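Local structure of alpha-L-rhamnosidase (Streptomyces avermitilis, 3W5M) at residues D69-V73 against S962-P966; I428-D432 against P563-F567; F600-T604 against M926-A931; F624-P628 against F660-W664; W664-L668 against V681-V685. The protein hydrolyses terminal alpha-L-rhamnose residues from citrus flavonoids and gum arabic, and binds L-rhamnose through a calcium-dependent carbohydrate-binding module. All blocks are in the same frame, centred on the assembly; numbering follows the deposited sequence.

Interaction 1. Residues D69-V73 against S962-P966; sequences DSVLV and SLHGP
The N-terminal immunoglobulin-like domain meets a hairpin tip of the C-terminal domain. Residues 69-73 run irregularly into a G1 beta bulge, L72 (phi/psi 59/44) and V73 both facing L27. Opposite, S962 to G965 form a type I turn; S962 OG (chi1 p) donates to G965 O at 2.7 Å. G965 adopts 118/-173, where a side chain would jam. V71 and L963 lie nearest, CA to CA 6.7 Å. V71 (t) puts CG1 3.6 Å from L963 CD1; its CG2 lies 3.7 Å from the centroid of the H964 ring, over the face (CH-pi). L963 CD1 (m, t) also touches L72 CD1 at 4.1 Å. H964 (m, chi2 -85°) brings ND1 to 3.6 Å from S70 OG (p), which is hydrogen-bonded to N987 ND2; one water binds S70 OG at 2.7 Å and, weakly, H964 ND1 at 3.5 Å. No hydrogen bond joins the segments directly; they meet by apolar and CH-pi contact, and the S70-N987 bond adds a polar tie between the domains.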
# COMPACT_ATOMS: atom_id res chain seq x y z
N ASP A 69 -11.07 -27.33 18.40
CA ASP A 69 -10.35 -26.40 17.51
C ASP A 69 -10.63 -26.75 16.05
O ASP A 69 -10.45 -27.89 15.62
CB ASP A 69 -8.85 -26.46 17.74
CG ASP A 69 -8.43 -25.81 19.06
OD1 ASP A 69 -9.15 -24.94 19.59
OD2 ASP A 69 -7.34 -26.17 19.55
N SER A 70 -11.06 -25.76 15.28
CA SER A 70 -11.35 -25.99 13.86
C SER A 70 -10.76 -24.92 12.93
O SER A 70 -10.91 -24.98 11.69
CB SER A 70 -12.86 -26.15 13.65
OG SER A 70 -13.59 -24.96 13.95
N VAL A 71 -10.05 -23.99 13.54
CA VAL A 71 -9.48 -22.85 12.82
C VAL A 71 -8.02 -22.67 13.22
O VAL A 71 -7.68 -22.63 14.43
CB VAL A 71 -10.37 -21.59 13.07
CG1 VAL A 71 -9.63 -20.29 12.84
CG2 VAL A 71 -11.64 -21.67 12.21
N LEU A 72 -7.17 -22.57 12.21
CA LEU A 72 -5.71 -22.29 12.36
C LEU A 72 -5.00 -23.36 13.20
O LEU A 72 -4.18 -23.04 14.10
CB LEU A 72 -5.45 -20.88 12.93
CG LEU A 72 -5.98 -19.73 12.06
CD1 LEU A 72 -5.87 -18.40 12.82
CD2 LEU A 72 -5.21 -19.69 10.75
N VAL A 73 -5.33 -24.62 12.93
CA VAL A 73 -4.69 -25.76 13.61
C VAL A 73 -3.36 -26.06 12.93
O VAL A 73 -3.33 -26.36 11.72
CB VAL A 73 -5.61 -27.00 13.61
CG1 VAL A 73 -4.92 -28.18 14.31
CG2 VAL A 73 -6.95 -26.69 14.23
N SER A 962 -16.51 -14.94 8.41
CA SER A 962 -15.56 -15.25 9.48
C SER A 962 -14.74 -16.49 9.11
O SER A 962 -15.09 -17.22 8.18
CB SER A 962 -16.29 -15.47 10.83
OG SER A 962 -16.75 -16.80 10.93
N LEU A 963 -13.67 -16.76 9.88
CA LEU A 963 -12.89 -18.00 9.66
C LEU A 963 -13.70 -19.30 9.85
O LEU A 963 -13.42 -20.32 9.18
CB LEU A 963 -11.59 -18.05 10.48
CG LEU A 963 -10.64 -16.85 10.37
CD1 LEU A 963 -9.29 -17.17 11.01
CD2 LEU A 963 -10.44 -16.46 8.90
N HIS A 964 -14.72 -19.26 10.72
CA HIS A 964 -15.59 -20.42 10.94
C HIS A 964 -16.69 -20.53 9.86
O HIS A 964 -17.42 -21.50 9.84
CB HIS A 964 -16.22 -20.34 12.32
CG HIS A 964 -15.22 -20.39 13.43
ND1 HIS A 964 -14.73 -21.58 13.94
CD2 HIS A 964 -14.63 -19.41 14.15
CE1 HIS A 964 -13.88 -21.32 14.92
NE2 HIS A 964 -13.79 -20.01 15.06
N GLY A 965 -16.78 -19.53 8.99
CA GLY A 965 -17.82 -19.48 7.94
C GLY A 965 -18.72 -18.25 8.12
O GLY A 965 -18.47 -17.39 8.99
N PRO A 966 -19.80 -18.17 7.33
CA PRO A 966 -20.59 -16.92 7.34
C PRO A 966 -21.37 -16.67 8.64
O PRO A 966 -21.98 -17.58 9.21
CB PRO A 966 -21.51 -17.06 6.12
CG PRO A 966 -21.61 -18.53 5.88
CD PRO A 966 -20.35 -19.17 6.39
O HOH W 1 -14.73 -24.13 11.61

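Interaction 2. Residues I428-D432 against P563-F567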
# COMPACT_ATOMS: atom_id res chain seq x y z
N ILE A 428 10.02 0.84 -22.32
CA ILE A 428 9.72 1.55 -21.07
C ILE A 428 10.88 2.45 -20.66
O ILE A 428 11.81 2.02 -19.95
CB ILE A 428 9.31 0.59 -19.93
CG1 ILE A 428 8.36 -0.45 -20.47
CG2 ILE A 428 8.68 1.41 -18.80
CD1 ILE A 428 7.85 -1.51 -19.49
N VAL A 429 10.80 3.71 -21.11
CA VAL A 429 11.87 4.69 -20.99
C VAL A 429 12.06 5.12 -19.55
O VAL A 429 13.20 5.30 -19.07
CB VAL A 429 11.51 5.92 -21.87
CG1 VAL A 429 12.54 7.02 -21.75
CG2 VAL A 429 11.36 5.48 -23.33
N SER A 430 10.97 5.25 -18.83
CA SER A 430 11.05 5.66 -17.44
C SER A 430 9.90 5.01 -16.67
O SER A 430 8.79 4.88 -17.18
CB SER A 430 10.94 7.18 -17.38
OG SER A 430 11.18 7.61 -16.06
N ALA A 431 10.16 4.56 -15.45
CA ALA A 431 9.09 3.93 -14.67
C ALA A 431 9.33 4.24 -13.21
O ALA A 431 10.31 3.76 -12.62
CB ALA A 431 9.08 2.44 -14.89
N ASP A 432 8.44 5.03 -12.63
CA ASP A 432 8.62 5.43 -11.23
C ASP A 432 7.29 5.36 -10.54
O ASP A 432 6.27 5.75 -11.12
CB ASP A 432 9.17 6.87 -11.16
CG ASP A 432 9.54 7.29 -9.74
OD1 ASP A 432 10.69 7.01 -9.32
OD2 ASP A 432 8.69 7.90 -9.04
N PRO A 563 0.17 0.72 -18.20
CA PRO A 563 1.42 0.83 -17.40
C PRO A 563 1.69 -0.41 -16.53
O PRO A 563 0.75 -1.14 -16.16
CB PRO A 563 1.15 2.06 -16.51
CG PRO A 563 0.12 2.85 -17.28
CD PRO A 563 -0.77 1.83 -17.92
N ARG A 564 2.96 -0.66 -16.21
CA ARG A 564 3.29 -1.83 -15.38
C ARG A 564 3.96 -1.45 -14.05
O ARG A 564 3.82 -2.18 -13.07
CB ARG A 564 4.24 -2.77 -16.12
CG ARG A 564 3.64 -3.60 -17.24
CD ARG A 564 4.77 -4.00 -18.20
NE ARG A 564 4.39 -4.98 -19.23
CZ ARG A 564 4.27 -4.69 -20.53
NH1 ARG A 564 4.44 -3.44 -20.95
NH2 ARG A 564 3.95 -5.65 -21.41
N PHE A 565 4.73 -0.38 -14.04
CA PHE A 565 5.63 -0.12 -12.90
C PHE A 565 5.38 1.19 -12.20
O PHE A 565 6.31 1.87 -11.68
CB PHE A 565 7.08 -0.27 -13.37
CG PHE A 565 7.35 -1.62 -13.95
CD1 PHE A 565 7.26 -2.76 -13.14
CD2 PHE A 565 7.67 -1.77 -15.31
CE1 PHE A 565 7.49 -4.02 -13.65
CE2 PHE A 565 7.93 -3.04 -15.82
CZ PHE A 565 7.83 -4.16 -15.00
N THR A 566 4.11 1.56 -12.19
CA THR A 566 3.71 2.79 -11.47
C THR A 566 2.30 2.54 -10.96
O THR A 566 1.66 1.58 -11.36
CB THR A 566 3.74 4.05 -12.38
OG1 THR A 566 3.49 5.19 -11.56
CG2 THR A 566 2.65 3.97 -13.43
N PHE A 567 1.83 3.38 -10.05
CA PHE A 567 0.41 3.40 -9.69
C PHE A 567 0.03 4.77 -9.21
O PHE A 567 0.89 5.51 -8.75
CB PHE A 567 0.02 2.32 -8.65
CG PHE A 567 0.54 2.57 -7.25
CD1 PHE A 567 1.79 2.06 -6.86
CD2 PHE A 567 -0.27 3.19 -6.30
CE1 PHE A 567 2.23 2.25 -5.54
CE2 PHE A 567 0.19 3.40 -5.00
CZ PHE A 567 1.43 2.91 -4.62
O HOH W 2 9.07 1.64 -10.84
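Edge strand 428-432 of a large mixed beta-sandwich sheet packs here on the loop between strands 559-561 and 568-570, in the concanavalin-like part of the chain. The strand carries a classic beta bulge, with V429 and S430 both facing T438. Beyond it, A431 and D432 lie beside F565 and T566, each pair of CA atoms 5.6 Å apart.

The apolar contacts centre on F565, a large ring suited to filling a buried gap. A431 CB rests 3.7 Å from F565 CB; with only a methyl group, alanine lets the two backbones approach. I428, chi1 m and chi2 t, extends CD1 to 4.0 Å from F565 CE2, at the ring edge, and to 4.2 Å from R564 CD. The charge of R564 is answered elsewhere, by a salt bridge to E330, so its aliphatic portion can serve as packing surface.

Polar contacts gather at the other end. A water donates to F565 O at 2.9 Å and, weakly, to A431 O at 3.0 Å, spanning main chains that do not bond directly. D432 points away from the loop; its carboxylate binds N384 and the backbone of L434 and S435, and lies about 8 Å, side chain to side chain, from the rhamnose-binding D635. T566 OG1 sits 2.9 Å from D432 O, with L433 O as a second possible acceptor for its single proton.

Interaction 3. Residues F600-T604 against M926-A931; sequences FEFET and MYANIA
An aromatic cluster of F600, F602 and Y927 fills the buried junction between strand 600-604 and the end of helix 923-929. The strand is extended, so F600, F602 and T604 point toward the helix while E601 and E603 face outward. In the other segment, M926 O accepts from I930 N at 2.9 Å and A931 N at 3.0 Å as the chain leaves the helix. In register, F602 CA lies 7.2 Å from A931 CA, and T604 CA 8.4 Å from I930 CA.

Strand 600-604 is an edge of the C-terminal domain's antiparallel sheet, pairing with 955-962, whereas the helix belongs to the (alpha/alpha)6-barrel, and the cluster joins them.

F600 (chi1 t, chi2 -85°) meets Y927 (m, chi2 -34°) obliquely, centroids 4.4 Å apart and planes at 35°. Y927 turns its edge to the face of F602 (t, chi2 74°), centroids 5.6 Å and planes 73°, and its hydroxyl bonds H613. A931 CB, a small methyl, touches the edges of both phenylalanine rings, 3.9 Å from F600 CZ and 4.0 Å from F602 CD1. M926 (m, t, m) places SD 5.1 Å from the F602 centroid, an oblique Met-aromatic contact. I930 CG2 lies 4.1 Å from F602 CZ and 4.0 Å from T604 CG2.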
# COMPACT_ATOMS: atom_id res chain seq x y z
N PHE A 600 -17.18 -8.43 4.27
CA PHE A 600 -18.34 -7.86 4.96
C PHE A 600 -19.32 -7.21 4.02
O PHE A 600 -19.01 -6.17 3.42
CB PHE A 600 -17.92 -6.86 6.05
CG PHE A 600 -18.95 -6.70 7.15
CD1 PHE A 600 -20.02 -5.81 7.02
CD2 PHE A 600 -18.86 -7.46 8.33
CE1 PHE A 600 -20.97 -5.69 8.03
CE2 PHE A 600 -19.81 -7.32 9.33
CZ PHE A 600 -20.86 -6.44 9.18
N GLU A 601 -20.50 -7.81 3.90
CA GLU A 601 -21.60 -7.22 3.12
C GLU A 601 -22.51 -6.49 4.10
O GLU A 601 -22.92 -7.07 5.10
CB GLU A 601 -22.41 -8.29 2.42
CG GLU A 601 -21.59 -9.31 1.65
CD GLU A 601 -21.78 -9.18 0.17
OE1 GLU A 601 -22.77 -8.54 -0.24
OE2 GLU A 601 -20.93 -9.71 -0.60
N PHE A 602 -22.84 -5.23 3.80
CA PHE A 602 -23.60 -4.39 4.72
C PHE A 602 -24.57 -3.56 3.90
O PHE A 602 -24.16 -2.92 2.92
CB PHE A 602 -22.62 -3.48 5.46
CG PHE A 602 -23.26 -2.49 6.41
CD1 PHE A 602 -23.79 -2.90 7.62
CD2 PHE A 602 -23.28 -1.14 6.10
CE1 PHE A 602 -24.35 -1.96 8.51
CE2 PHE A 602 -23.83 -0.20 6.96
CZ PHE A 602 -24.37 -0.62 8.18
N GLU A 603 -25.85 -3.58 4.30
CA GLU A 603 -26.88 -2.79 3.62
C GLU A 603 -27.96 -2.39 4.60
O GLU A 603 -28.44 -3.21 5.38
CB GLU A 603 -27.48 -3.58 2.46
CG GLU A 603 -28.47 -2.79 1.62
CD GLU A 603 -29.12 -3.63 0.54
OE1 GLU A 603 -28.89 -4.87 0.50
OE2 GLU A 603 -29.87 -3.05 -0.27
N THR A 604 -28.33 -1.11 4.57
CA THR A 604 -29.40 -0.56 5.41
C THR A 604 -30.46 0.07 4.50
O THR A 604 -30.27 0.15 3.28
CB THR A 604 -28.89 0.52 6.38
OG1 THR A 604 -28.62 1.74 5.67
CG2 THR A 604 -27.64 0.07 7.15
N MET A 926 -20.56 0.72 13.00
CA MET A 926 -21.69 0.31 12.22
C MET A 926 -21.83 -1.22 12.19
O MET A 926 -22.95 -1.74 12.26
CB MET A 926 -21.58 0.85 10.79
CG MET A 926 -21.60 2.36 10.67
SD MET A 926 -22.24 2.92 9.07
CE MET A 926 -20.95 2.24 8.02
N TYR A 927 -20.72 -1.94 12.04
CA TYR A 927 -20.80 -3.37 11.82
C TYR A 927 -21.21 -4.04 13.12
O TYR A 927 -22.04 -4.94 13.10
CB TYR A 927 -19.47 -3.94 11.24
CG TYR A 927 -18.99 -3.17 10.02
CD1 TYR A 927 -19.91 -2.62 9.11
CD2 TYR A 927 -17.64 -2.97 9.79
CE1 TYR A 927 -19.47 -1.90 8.00
CE2 TYR A 927 -17.20 -2.23 8.69
CZ TYR A 927 -18.13 -1.72 7.79
OH TYR A 927 -17.67 -1.00 6.69
N ALA A 928 -20.69 -3.52 14.23
CA ALA A 928 -20.97 -4.06 15.57
C ALA A 928 -22.38 -3.72 16.07
O ALA A 928 -23.00 -4.53 16.74
CB ALA A 928 -19.91 -3.62 16.57
N ASN A 929 -22.90 -2.55 15.69
CA ASN A 929 -24.14 -2.01 16.29
C ASN A 929 -25.35 -1.89 15.38
O ASN A 929 -26.49 -2.08 15.83
CB ASN A 929 -23.84 -0.67 16.93
CG ASN A 929 -22.77 -0.76 17.99
OD1 ASN A 929 -21.65 -0.29 17.79
ND2 ASN A 929 -23.10 -1.37 19.12
N ILE A 930 -25.13 -1.62 14.10
CA ILE A 930 -26.24 -1.58 13.18
C ILE A 930 -26.44 -2.98 12.63
O ILE A 930 -27.54 -3.52 12.66
CB ILE A 930 -26.07 -0.52 12.05
CG1 ILE A 930 -25.85 0.86 12.66
CG2 ILE A 930 -27.27 -0.58 11.08
CD1 ILE A 930 -25.46 1.97 11.69
N ALA A 931 -25.35 -3.58 12.13
CA ALA A 931 -25.42 -4.97 11.69
C ALA A 931 -25.50 -5.92 12.91
O ALA A 931 -26.09 -6.98 12.83
CB ALA A 931 -24.23 -5.30 10.80

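Interaction 4. Residues F624-P628 against F660-W664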
# COMPACT_ATOMS: atom_id res chain seq x y z
N PHE A 624 -4.28 -0.62 0.54
CA PHE A 624 -3.79 -1.95 0.91
C PHE A 624 -3.04 -2.49 -0.31
O PHE A 624 -3.44 -3.48 -0.91
CB PHE A 624 -4.95 -2.85 1.33
CG PHE A 624 -5.21 -2.87 2.82
CD1 PHE A 624 -5.05 -1.72 3.59
CD2 PHE A 624 -5.66 -4.05 3.45
CE1 PHE A 624 -5.31 -1.74 4.97
CE2 PHE A 624 -5.91 -4.07 4.81
CZ PHE A 624 -5.75 -2.91 5.56
N LEU A 625 -1.94 -1.83 -0.68
CA LEU A 625 -1.05 -2.22 -1.78
C LEU A 625 0.35 -2.44 -1.23
O LEU A 625 1.09 -1.48 -1.01
CB LEU A 625 -0.98 -1.14 -2.87
CG LEU A 625 -1.93 -1.14 -4.05
CD1 LEU A 625 -3.25 -0.51 -3.58
CD2 LEU A 625 -1.31 -0.31 -5.19
N SER A 626 0.71 -3.70 -1.03
CA SER A 626 1.99 -4.15 -0.41
C SER A 626 2.19 -3.75 1.08
O SER A 626 2.57 -4.60 1.91
CB SER A 626 3.20 -3.70 -1.25
OG SER A 626 4.39 -4.24 -0.70
N VAL A 627 1.94 -2.49 1.40
CA VAL A 627 1.94 -2.05 2.83
C VAL A 627 0.68 -1.23 3.07
O VAL A 627 0.13 -0.65 2.11
CB VAL A 627 3.20 -1.23 3.20
CG1 VAL A 627 4.51 -2.02 2.94
CG2 VAL A 627 3.23 0.11 2.50
N PRO A 628 0.19 -1.17 4.32
CA PRO A 628 -0.97 -0.34 4.62
C PRO A 628 -0.55 1.16 4.61
O PRO A 628 0.19 1.62 5.48
CB PRO A 628 -1.40 -0.82 6.01
CG PRO A 628 -0.12 -1.29 6.66
CD PRO A 628 0.75 -1.82 5.53
N PHE A 660 -2.18 -9.78 5.23
CA PHE A 660 -1.65 -8.45 4.87
C PHE A 660 -1.01 -7.78 6.09
O PHE A 660 0.12 -7.31 6.01
CB PHE A 660 -2.75 -7.53 4.30
CG PHE A 660 -2.21 -6.30 3.59
CD1 PHE A 660 -1.57 -6.40 2.33
CD2 PHE A 660 -2.34 -5.05 4.17
CE1 PHE A 660 -1.08 -5.27 1.68
CE2 PHE A 660 -1.85 -3.90 3.54
CZ PHE A 660 -1.23 -4.02 2.28
N LEU A 661 -1.73 -7.77 7.20
CA LEU A 661 -1.20 -7.12 8.41
C LEU A 661 -0.18 -7.97 9.16
O LEU A 661 0.70 -7.42 9.79
CB LEU A 661 -2.32 -6.59 9.32
CG LEU A 661 -3.16 -5.57 8.55
CD1 LEU A 661 -4.36 -5.24 9.42
CD2 LEU A 661 -2.38 -4.32 8.14
N THR A 662 -0.29 -9.30 9.07
CA THR A 662 0.82 -10.19 9.52
C THR A 662 2.13 -9.82 8.85
O THR A 662 3.14 -9.65 9.52
CB THR A 662 0.50 -11.69 9.31
OG1 THR A 662 -0.67 -12.03 10.05
CG2 THR A 662 1.66 -12.59 9.77
N LYS A 663 2.10 -9.69 7.53
CA LYS A 663 3.26 -9.27 6.77
C LYS A 663 3.74 -7.89 7.24
O LYS A 663 4.94 -7.69 7.48
CB LYS A 663 2.91 -9.22 5.26
CG LYS A 663 4.07 -8.82 4.38
CD LYS A 663 4.10 -7.32 4.18
CE LYS A 663 5.14 -6.92 3.16
NZ LYS A 663 5.17 -5.45 3.08
N TRP A 664 2.82 -6.95 7.38
CA TRP A 664 3.22 -5.59 7.77
C TRP A 664 3.85 -5.58 9.18
O TRP A 664 4.80 -4.83 9.43
CB TRP A 664 2.07 -4.59 7.70
CG TRP A 664 2.53 -3.20 8.10
CD1 TRP A 664 3.33 -2.36 7.39
CD2 TRP A 664 2.26 -2.55 9.35
NE1 TRP A 664 3.55 -1.20 8.11
CE2 TRP A 664 2.90 -1.29 9.30
CE3 TRP A 664 1.54 -2.90 10.49
CZ2 TRP A 664 2.84 -0.38 10.37
CZ3 TRP A 664 1.46 -1.98 11.55
CH2 TRP A 664 2.15 -0.75 11.49
O HOH W 3 1.50 -5.20 4.46
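F660, on helix 658-671, is the hub of this contact, its ring inserted into the curve of the loop 624-628. With chi1 t it makes an offset stack with F624, centroids 4.6 Å apart and planes at 18°, while F624 CB adds a CH-pi contact 4.3 Å from the F660 centroid. Loop backbone also approaches the ring: S626 N at its edge, 3.6 Å from F660 CE1, and V627 C 3.5 Å from F660 CZ. The fold-back passes through S626, whose phi/psi of 65/-48 is unusual.

P628 fits between aromatic neighbours because its ring is compact, rigid and apolar. Its CD lies 3.9 Å from F660 CE2 and 3.2 Å from W664 CD1, and its CG stands 3.6 Å from the centroid of the W664 five-membered ring, over the face.

One polar edge flanks this core. K663 NZ donates to S626 O at 3.0 Å, and also binds D667 in a salt bridge and W347 O. A water donates to S626 O at 2.8 Å and F660 O at 3.0 Å.

Side chain to side chain, P628 is about 7 Å from D643 and V627 about 8 Å from D630, both rhamnose-binding: an inter-helix loop bordering the active site of an (alpha/alpha)6-barrel.

Interaction 5. Residues W664-L668 against V681-V685; sequences WLVDL and VAPAV
W664 to L668 form one regular helical turn, inside helix 658-671, with L668 N donating to W664 O at 2.8 Å. Residues 681-685 are extended but belong to no strand; A682 takes phi/psi -144/129 and P683 -53/146, and the peptide bond between them is cis. The loop runs close against the helix: CA atoms of L668 and A682 are 5.0 Å apart, those of D667 and P683 5.6 Å.

So close an approach needs a small side chain, and A682 supplies it. Its CB points at the helix, 3.6 Å from L668 CA, 4.0 Å from D667 O and 3.8 Å from L668 CD1, the leucine having chi1 t and chi2 p.

W664, chi1 180° and chi2 72°, swings its indole alongside the loop so that NE1 donates to A682 O at 2.9 Å with an N-H...O angle of 150°. The carbonyl therefore lies near the ring plane, while W664 CZ2 stands 4.2 Å from A682 CB. Tryptophan suits this position, combining a buried apolar surface with one donor; P628 packs on it as well. D667 (m) brings OD2 to 4.2 Å from P683 CD, its charge met by a salt bridge to K663.

Side chain to side chain, W664 is about 8 Å from D643 and L668 about 9 Å from W695, both rhamnose-binding residues, placing this helix-loop contact close to the sugar-binding site of the (alpha/alpha)6-barrel.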
# COMPACT_ATOMS: atom_id res chain seq x y z
N TRP A 664 2.82 -6.95 7.38
CA TRP A 664 3.22 -5.59 7.77
C TRP A 664 3.85 -5.58 9.18
O TRP A 664 4.80 -4.83 9.43
CB TRP A 664 2.07 -4.59 7.70
CG TRP A 664 2.53 -3.20 8.10
CD1 TRP A 664 3.33 -2.36 7.39
CD2 TRP A 664 2.26 -2.55 9.35
NE1 TRP A 664 3.55 -1.20 8.11
CE2 TRP A 664 2.90 -1.29 9.30
CE3 TRP A 664 1.54 -2.90 10.49
CZ2 TRP A 664 2.84 -0.38 10.37
CZ3 TRP A 664 1.46 -1.98 11.55
CH2 TRP A 664 2.15 -0.75 11.49
N LEU A 665 3.33 -6.38 10.09
CA LEU A 665 3.92 -6.41 11.45
C LEU A 665 5.34 -6.96 11.44
O LEU A 665 6.16 -6.59 12.29
CB LEU A 665 3.04 -7.20 12.41
CG LEU A 665 1.72 -6.53 12.78
CD1 LEU A 665 0.77 -7.60 13.35
CD2 LEU A 665 1.99 -5.40 13.77
N VAL A 666 5.66 -7.85 10.49
CA VAL A 666 7.03 -8.22 10.28
C VAL A 666 7.87 -7.00 9.88
O VAL A 666 9.00 -6.83 10.38
CB VAL A 666 7.19 -9.33 9.21
CG1 VAL A 666 8.67 -9.63 8.99
CG2 VAL A 666 6.48 -10.57 9.71
N ASP A 667 7.32 -6.15 9.00
CA ASP A 667 8.02 -4.91 8.59
C ASP A 667 8.22 -4.01 9.81
O ASP A 667 9.29 -3.43 10.00
CB ASP A 667 7.25 -4.11 7.56
CG ASP A 667 7.06 -4.83 6.22
OD1 ASP A 667 7.98 -5.60 5.79
OD2 ASP A 667 5.99 -4.58 5.60
N LEU A 668 7.18 -3.89 10.62
CA LEU A 668 7.26 -3.00 11.78
C LEU A 668 8.34 -3.46 12.76
O LEU A 668 9.16 -2.65 13.22
CB LEU A 668 5.91 -2.91 12.47
CG LEU A 668 5.87 -1.96 13.67
CD1 LEU A 668 6.03 -0.50 13.23
CD2 LEU A 668 4.56 -2.19 14.40
N VAL A 681 6.85 5.16 10.74
CA VAL A 681 6.49 4.41 9.51
C VAL A 681 7.26 3.11 9.43
O VAL A 681 8.40 3.01 9.90
CB VAL A 681 6.71 5.21 8.20
CG1 VAL A 681 5.80 6.45 8.15
CG2 VAL A 681 8.18 5.55 7.98
N ALA A 682 6.65 2.10 8.78
CA ALA A 682 7.32 0.84 8.52
C ALA A 682 6.87 0.32 7.15
O ALA A 682 5.68 0.27 6.89
CB ALA A 682 6.99 -0.16 9.62
N PRO A 683 7.83 -0.05 6.27
CA PRO A 683 9.30 0.07 6.34
C PRO A 683 9.76 1.48 6.65
O PRO A 683 9.14 2.46 6.23
CB PRO A 683 9.76 -0.31 4.93
CG PRO A 683 8.70 -1.24 4.45
CD PRO A 683 7.41 -0.69 5.00
N ALA A 684 10.85 1.58 7.39
CA ALA A 684 11.36 2.86 7.84
C ALA A 684 12.21 3.51 6.74
O ALA A 684 13.22 2.96 6.32
CB ALA A 684 12.14 2.71 9.14
N VAL A 685 11.73 4.63 6.23
CA VAL A 685 12.46 5.43 5.25
C VAL A 685 12.42 6.89 5.67
O VAL A 685 11.55 7.30 6.45
CB VAL A 685 11.88 5.27 3.82
CG1 VAL A 685 12.08 3.85 3.33
CG2 VAL A 685 10.41 5.63 3.75

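In the fold
From the N terminus, the chain first contributes 69-73, whose partner 962-966 arrives only near the end; interaction 1 thus encloses the other four and ties the immunoglobulin-like domain to the C-terminal domain. Interaction 2 opens and closes within the beta domains, before the barrel. Interaction 3 then joins the strand entering the barrel to the last barrel helix, enclosing interactions 4 and 5; its strand belongs to the same sheet as the hairpin of interaction 1. Interactions 4 and 5 run in succession, sharing W664 on helix 658-671, and touch where V627 CG1 meets P683 CD at 3.8 Å. Interaction 2 touches interaction 4, through F567 CD2, 3.8 Å from L625 CD2, linking beta domain and barrel.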